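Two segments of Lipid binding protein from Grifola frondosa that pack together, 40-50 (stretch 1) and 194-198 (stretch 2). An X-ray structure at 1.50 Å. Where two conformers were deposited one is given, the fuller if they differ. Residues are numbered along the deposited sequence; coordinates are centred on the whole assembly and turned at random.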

ATOM      1  N   TYR A  40      -2.243  11.684  10.513  1.00 39.61           N
ATOM      2  CA  TYR A  40      -2.566  10.411  11.155  1.00 37.86           C
ATOM      3  C   TYR A  40      -1.475   9.363  10.977  1.00 37.52           C
ATOM      4  O   TYR A  40      -1.665   8.212  11.382  1.00 37.20           O
ATOM      5  N   GLN A  41      -0.323   9.735  10.417  1.00 39.97           N
ATOM      6  CA  GLN A  41       0.712   8.743  10.152  1.00 30.23           C
ATOM      7  C   GLN A  41       1.205   8.094  11.443  1.00 31.42           C
ATOM      8  O   GLN A  41       1.493   6.892  11.459  1.00 35.17           O
ATOM      9  N   ASP A  42       1.310   8.872  12.525  0.53 34.09           N
ATOM     10  CA  ASP A  42       1.765   8.302  13.795  0.53 37.04           C
ATOM     11  C   ASP A  42       0.849   7.173  14.243  0.53 37.06           C
ATOM     12  O   ASP A  42       1.316   6.165  14.786  0.53 34.89           O
ATOM     13  N   GLN A  43      -0.461   7.312  14.017  1.00 33.37           N
ATOM     14  CA  GLN A  43      -1.374   6.230  14.363  1.00 32.73           C
ATOM     15  C   GLN A  43      -1.065   4.998  13.535  1.00 35.39           C
ATOM     16  O   GLN A  43      -1.062   3.875  14.048  1.00 30.68           O
ATOM     17  N   ALA A  44      -0.812   5.184  12.240  1.00 33.49           N
ATOM     18  CA  ALA A  44      -0.474   4.041  11.412  1.00 31.52           C
ATOM     19  C   ALA A  44       0.845   3.412  11.857  1.00 33.01           C
ATOM     20  O   ALA A  44       0.963   2.181  11.932  1.00 28.22           O
ATOM     21  N   GLU A  45       1.850   4.241  12.155  1.00 31.06           N
ATOM     22  CA  GLU A  45       3.116   3.708  12.655  1.00 32.56           C
ATOM     23  C   GLU A  45       2.937   3.018  14.005  1.00 35.41           C
ATOM     24  O   GLU A  45       3.521   1.962  14.246  1.00 32.70           O
ATOM     25  N   LYS A  46       2.103   3.571  14.883  1.00 35.08           N
ATOM     26  CA  LYS A  46       1.828   2.895  16.152  1.00 35.81           C
ATOM     27  C   LYS A  46       1.252   1.500  15.917  1.00 32.42           C
ATOM     28  O   LYS A  46       1.586   0.549  16.637  1.00 35.52           O
ATOM     29  N   ARG A  47       0.380   1.352  14.911  1.00 30.33           N
ATOM     30  CA  ARG A  47      -0.168   0.032  14.617  1.00 30.70           C
ATOM     31  C   ARG A  47       0.896  -0.895  14.037  1.00 31.71           C
ATOM     32  O   ARG A  47       0.929  -2.092  14.364  1.00 28.61           O
ATOM     33  N   GLN A  48       1.771  -0.377  13.167  1.00 29.90           N
ATOM     34  CA  GLN A  48       2.890  -1.200  12.704  1.00 25.90           C
ATOM     35  C   GLN A  48       3.700  -1.720  13.888  1.00 28.58           C
ATOM     36  O   GLN A  48       4.093  -2.895  13.913  1.00 28.66           O
ATOM     37  N   ALA A  49       3.966  -0.860  14.879  1.00 31.22           N
ATOM     38  CA  ALA A  49       4.757  -1.286  16.026  1.00 31.93           C
ATOM     39  C   ALA A  49       4.030  -2.359  16.822  1.00 35.15           C
ATOM     40  O   ALA A  49       4.659  -3.325  17.272  1.00 37.68           O
ATOM     41  N   GLU A  50       2.718  -2.181  17.053  1.00 33.72           N
ATOM     42  CA  GLU A  50       1.923  -3.194  17.752  1.00 40.94           C
ATOM     43  C   GLU A  50       2.062  -4.548  17.079  1.00 34.17           C
ATOM     44  O   GLU A  50       2.302  -5.567  17.738  1.00 33.25           O
ATOM     45  N   ALA A 194      10.281  -5.988   8.533  1.00 26.75           N
ATOM     46  CA  ALA A 194      10.490  -4.718   7.845  1.00 30.39           C
ATOM     47  C   ALA A 194       9.220  -3.881   7.803  1.00 28.13           C
ATOM     48  O   ALA A 194       8.132  -4.397   7.532  1.00 24.03           O
ATOM     49  N   TYR A 195       9.371  -2.584   8.058  1.00 28.37           N
ATOM     50  CA  TYR A 195       8.288  -1.644   7.803  1.00 27.57           C
ATOM     51  C   TYR A 195       8.207  -1.412   6.310  1.00 23.97           C
ATOM     52  O   TYR A 195       9.227  -1.185   5.640  1.00 25.24           O
ATOM     53  N   VAL A 196       6.984  -1.427   5.790  1.00 21.10           N
ATOM     54  CA  VAL A 196       6.729  -1.148   4.381  1.00 21.36           C
ATOM     55  C   VAL A 196       5.709  -0.028   4.330  1.00 22.93           C
ATOM     56  O   VAL A 196       4.760  -0.024   5.120  1.00 22.10           O
ATOM     57  N   GLU A 197       5.895   0.914   3.394  1.00 24.94           N
ATOM     58  CA  GLU A 197       4.935   1.990   3.159  1.00 22.33           C
ATOM     59  C   GLU A 197       4.612   2.075   1.675  1.00 22.16           C
ATOM     60  O   GLU A 197       5.517   2.112   0.839  1.00 22.28           O
ATOM     61  N   TYR A 198       3.322   2.099   1.354  1.00 20.16           N
ATOM     62  CA  TYR A 198       2.839   2.402   0.009  1.00 19.48           C
ATOM     63  C   TYR A 198       2.086   3.721   0.053  1.00 21.62           C
ATOM     64  O   TYR A 198       1.207   3.895   0.903  1.00 20.44           O
TER

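The strand 194-198 runs across the helix 41-50 with its N-to-C direction at 147° to that of the helix, so the two elements are closer to antiparallel than to perpendicular. Their axes come no nearer than 10.1 Å, and side chains from both elements, chiefly those of Tyr195 and Gln48, span the space between. The contact is modest, burying 247 Å² summed over both sides, and most of it is contributed by Tyr195 and Gln48, whose CA atoms lie 7.3 Å apart.

Ala194, at the start of the stretch, is buried in the structure but does not reach the helix. Tyr195 follows and makes the most extensive contact of the strand. Its CA-to-CB bond points sideways, yet the m rotamer (chi1 -80°, chi2 -144°) brings the end of the side chain nearer to the helix, laying the ring alongside the turn that contains Gln48 and Ala49. Gln48 points toward the strand and places its aliphatic portion over one face of this ring: its CB lies 4.1 Å from the ring centroid and 24° off the ring normal, the geometry of a CH-pi contact. Farther along the same side chain, OE1 of Gln48 comes within 3.6 Å of CD1 of Tyr195. The phenol oxygen reaches Ala49: OH of Tyr195 is 3.4 Å from CA of Ala49 and 3.6 Å from its CB. Although N of Ala49 is only 3.5 Å from OH of Tyr195, the angle is poor and the pair is not hydrogen-bonded. That amide is instead engaged within the helix, donating to O of Glu45 at 2.9 Å.

Val196 turns its side chain (chi1 t) away from the helix and takes part through its backbone. Gln48, with chi1 m and chi2 t, extends past the tyrosine ring to bring its NE2 to 3.3 Å from O of Val196. Both polar atoms of the Gln48 amide, OE1 and NE2, have hydrogen-bonding partners elsewhere in the structure.

Glu197, unlike Val196, points toward the helix, and its t, t rotamer holds the chain extended before a chi3 of 69° at the carboxylate. It meets Gln41, which also points toward its partner in a t, t conformation. The approach is loose, with NE2 of Gln41 3.8 Å from OE2 of Glu197, and is no hydrogen bond. NE2 of Gln41 instead donates to OE2 of Glu45, one helical turn on, at 2.9 Å and an angle of 157°, while OE2 of Glu197 is satisfied elsewhere in the structure. Tyr198, finally, is buried in the m rotamer but lies beyond the reach of the helix, and the contact ends with Glu197.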

ATOM      1  CB  TYR A  40      -3.903   9.881  10.624  1.00 35.18           C
ATOM      2  CG  TYR A  40      -5.063  10.817  10.924  1.00 35.88           C
ATOM      3  CD1 TYR A  40      -5.798  10.677  12.093  1.00 39.51           C
ATOM      4  CD2 TYR A  40      -5.401  11.847  10.067  1.00 34.95           C
ATOM      5  CE1 TYR A  40      -6.838  11.520  12.393  1.00 40.87           C
ATOM      6  CE2 TYR A  40      -6.462  12.699  10.351  1.00 35.82           C
ATOM      7  CZ  TYR A  40      -7.172  12.527  11.524  1.00 37.71           C
ATOM      8  OH  TYR A  40      -8.218  13.362  11.848  1.00 38.86           O
ATOM      9  CB  GLN A  41       1.885   9.371   9.403  1.00 34.63           C
ATOM     10  CG  GLN A  41       2.957   8.362   9.036  1.00 34.06           C
ATOM     11  CD  GLN A  41       3.902   8.878   7.988  1.00 36.21           C
ATOM     12  OE1 GLN A  41       3.536   9.731   7.182  1.00 36.23           O
ATOM     13  NE2 GLN A  41       5.127   8.367   7.985  1.00 42.56           N
ATOM     14  CB  ASP A  42       1.839   9.382  14.875  0.53 38.89           C
ATOM     15  CG  ASP A  42       2.440   8.865  16.175  0.53 47.74           C
ATOM     16  OD1 ASP A  42       3.347   8.007  16.106  0.53 49.16           O
ATOM     17  OD2 ASP A  42       2.004   9.309  17.257  0.53 61.60           O
ATOM     18  CB  GLN A  43      -2.825   6.651  14.162  1.00 36.69           C
ATOM     19  CG  GLN A  43      -3.381   7.624  15.193  1.00 41.48           C
ATOM     20  CD  GLN A  43      -4.897   7.646  15.177  1.00 59.64           C
ATOM     21  OE1 GLN A  43      -5.518   7.662  14.115  1.00 67.93           O
ATOM     22  NE2 GLN A  43      -5.499   7.612  16.353  1.00 82.92           N
ATOM     23  CB  ALA A  44      -0.410   4.460   9.939  1.00 29.94           C
ATOM     24  CB  GLU A  45       4.157   4.824  12.754  1.00 31.92           C
ATOM     25  CG  GLU A  45       4.483   5.459  11.422  1.00 38.99           C
ATOM     26  CD  GLU A  45       5.608   6.472  11.476  1.00 59.99           C
ATOM     27  OE1 GLU A  45       6.111   6.769  12.578  1.00 60.49           O
ATOM     28  OE2 GLU A  45       5.989   6.968  10.395  1.00 46.55           O
ATOM     29  CB  LYS A  46       0.874   3.744  16.994  1.00 40.79           C
ATOM     30  CG  LYS A  46       0.544   3.188  18.355  1.00 47.18           C
ATOM     31  CD  LYS A  46      -0.530   4.031  19.013  1.00 58.79           C
ATOM     32  CE  LYS A  46      -0.765   3.599  20.453  1.00 69.52           C
ATOM     33  NZ  LYS A  46      -1.800   4.432  21.118  1.00 76.60           N
ATOM     34  CB  ARG A  47      -1.352   0.156  13.653  1.00 35.48           C
ATOM     35  CG  ARG A  47      -1.987  -1.171  13.262  1.00 31.46           C
ATOM     36  CD  ARG A  47      -2.483  -1.920  14.504  1.00 39.47           C
ATOM     37  NE  ARG A  47      -3.323  -3.056  14.144  1.00 38.97           N
ATOM     38  CZ  ARG A  47      -3.614  -4.061  14.964  1.00 45.07           C
ATOM     39  NH1 ARG A  47      -3.134  -4.091  16.194  1.00 44.51           N
ATOM     40  NH2 ARG A  47      -4.383  -5.051  14.546  1.00 57.58           N
ATOM     41  CB  GLN A  48       3.792  -0.406  11.767  1.00 25.43           C
ATOM     42  CG  GLN A  48       3.203  -0.157  10.368  1.00 23.50           C
ATOM     43  CD  GLN A  48       4.063   0.769   9.556  1.00 27.55           C
ATOM     44  OE1 GLN A  48       4.274   1.915   9.941  1.00 27.36           O
ATOM     45  NE2 GLN A  48       4.545   0.299   8.422  1.00 27.59           N
ATOM     46  CB  ALA A  49       5.078  -0.078  16.908  1.00 35.64           C
ATOM     47  CB  GLU A  50       0.437  -2.836  17.764  1.00 42.08           C
ATOM     48  CG  GLU A  50      -0.014  -1.631  18.545  1.00 67.09           C
ATOM     49  CD  GLU A  50      -1.482  -1.327  18.260  1.00 85.01           C
ATOM     50  OE1 GLU A  50      -1.850  -0.135  18.202  1.00107.75           O
ATOM     51  OE2 GLU A  50      -2.265  -2.281  18.066  1.00 73.41           O
ATOM     52  CB  ALA A 194      10.978  -4.953   6.416  1.00 31.66           C
ATOM     53  CB  TYR A 195       8.524  -0.314   8.512  1.00 25.28           C
ATOM     54  CG  TYR A 195       8.183  -0.288   9.989  1.00 30.25           C
ATOM     55  CD1 TYR A 195       7.647   0.856  10.567  1.00 52.73           C
ATOM     56  CD2 TYR A 195       8.388  -1.385  10.783  1.00 38.08           C
ATOM     57  CE1 TYR A 195       7.342   0.903  11.911  1.00 68.33           C
ATOM     58  CE2 TYR A 195       8.099  -1.344  12.143  1.00 36.32           C
ATOM     59  CZ  TYR A 195       7.564  -0.205  12.693  1.00 54.47           C
ATOM     60  OH  TYR A 195       7.265  -0.161  14.039  1.00 54.41           O
ATOM     61  CB  VAL A 196       6.212  -2.404   3.658  1.00 21.91           C
ATOM     62  CG1 VAL A 196       5.789  -2.073   2.224  1.00 21.32           C
ATOM     63  CG2 VAL A 196       7.260  -3.457   3.663  1.00 25.65           C
ATOM     64  CB  GLU A 197       5.451   3.347   3.618  1.00 24.48           C
ATOM     65  CG  GLU A 197       4.453   4.522   3.388  1.00 27.15           C
ATOM     66  CD  GLU A 197       5.015   5.871   3.806  1.00 24.06           C
ATOM     67  OE1 GLU A 197       5.945   6.343   3.134  1.00 30.92           O
ATOM     68  OE2 GLU A 197       4.528   6.440   4.804  1.00 32.97           O
ATOM     69  CB  TYR A 198       1.908   1.294  -0.478  1.00 21.49           C
ATOM     70  CG  TYR A 198       2.572  -0.037  -0.608  1.00 21.30           C
ATOM     71  CD1 TYR A 198       3.492  -0.288  -1.619  1.00 24.22           C
ATOM     72  CD2 TYR A 198       2.330  -1.044   0.322  1.00 21.09           C
ATOM     73  CE1 TYR A 198       4.138  -1.520  -1.716  1.00 27.39           C
ATOM     74  CE2 TYR A 198       2.953  -2.276   0.224  1.00 22.10           C
ATOM     75  CZ  TYR A 198       3.861  -2.509  -0.782  1.00 22.55           C
ATOM     76  OH  TYR A 198       4.495  -3.721  -0.899  1.00 23.74           O
TER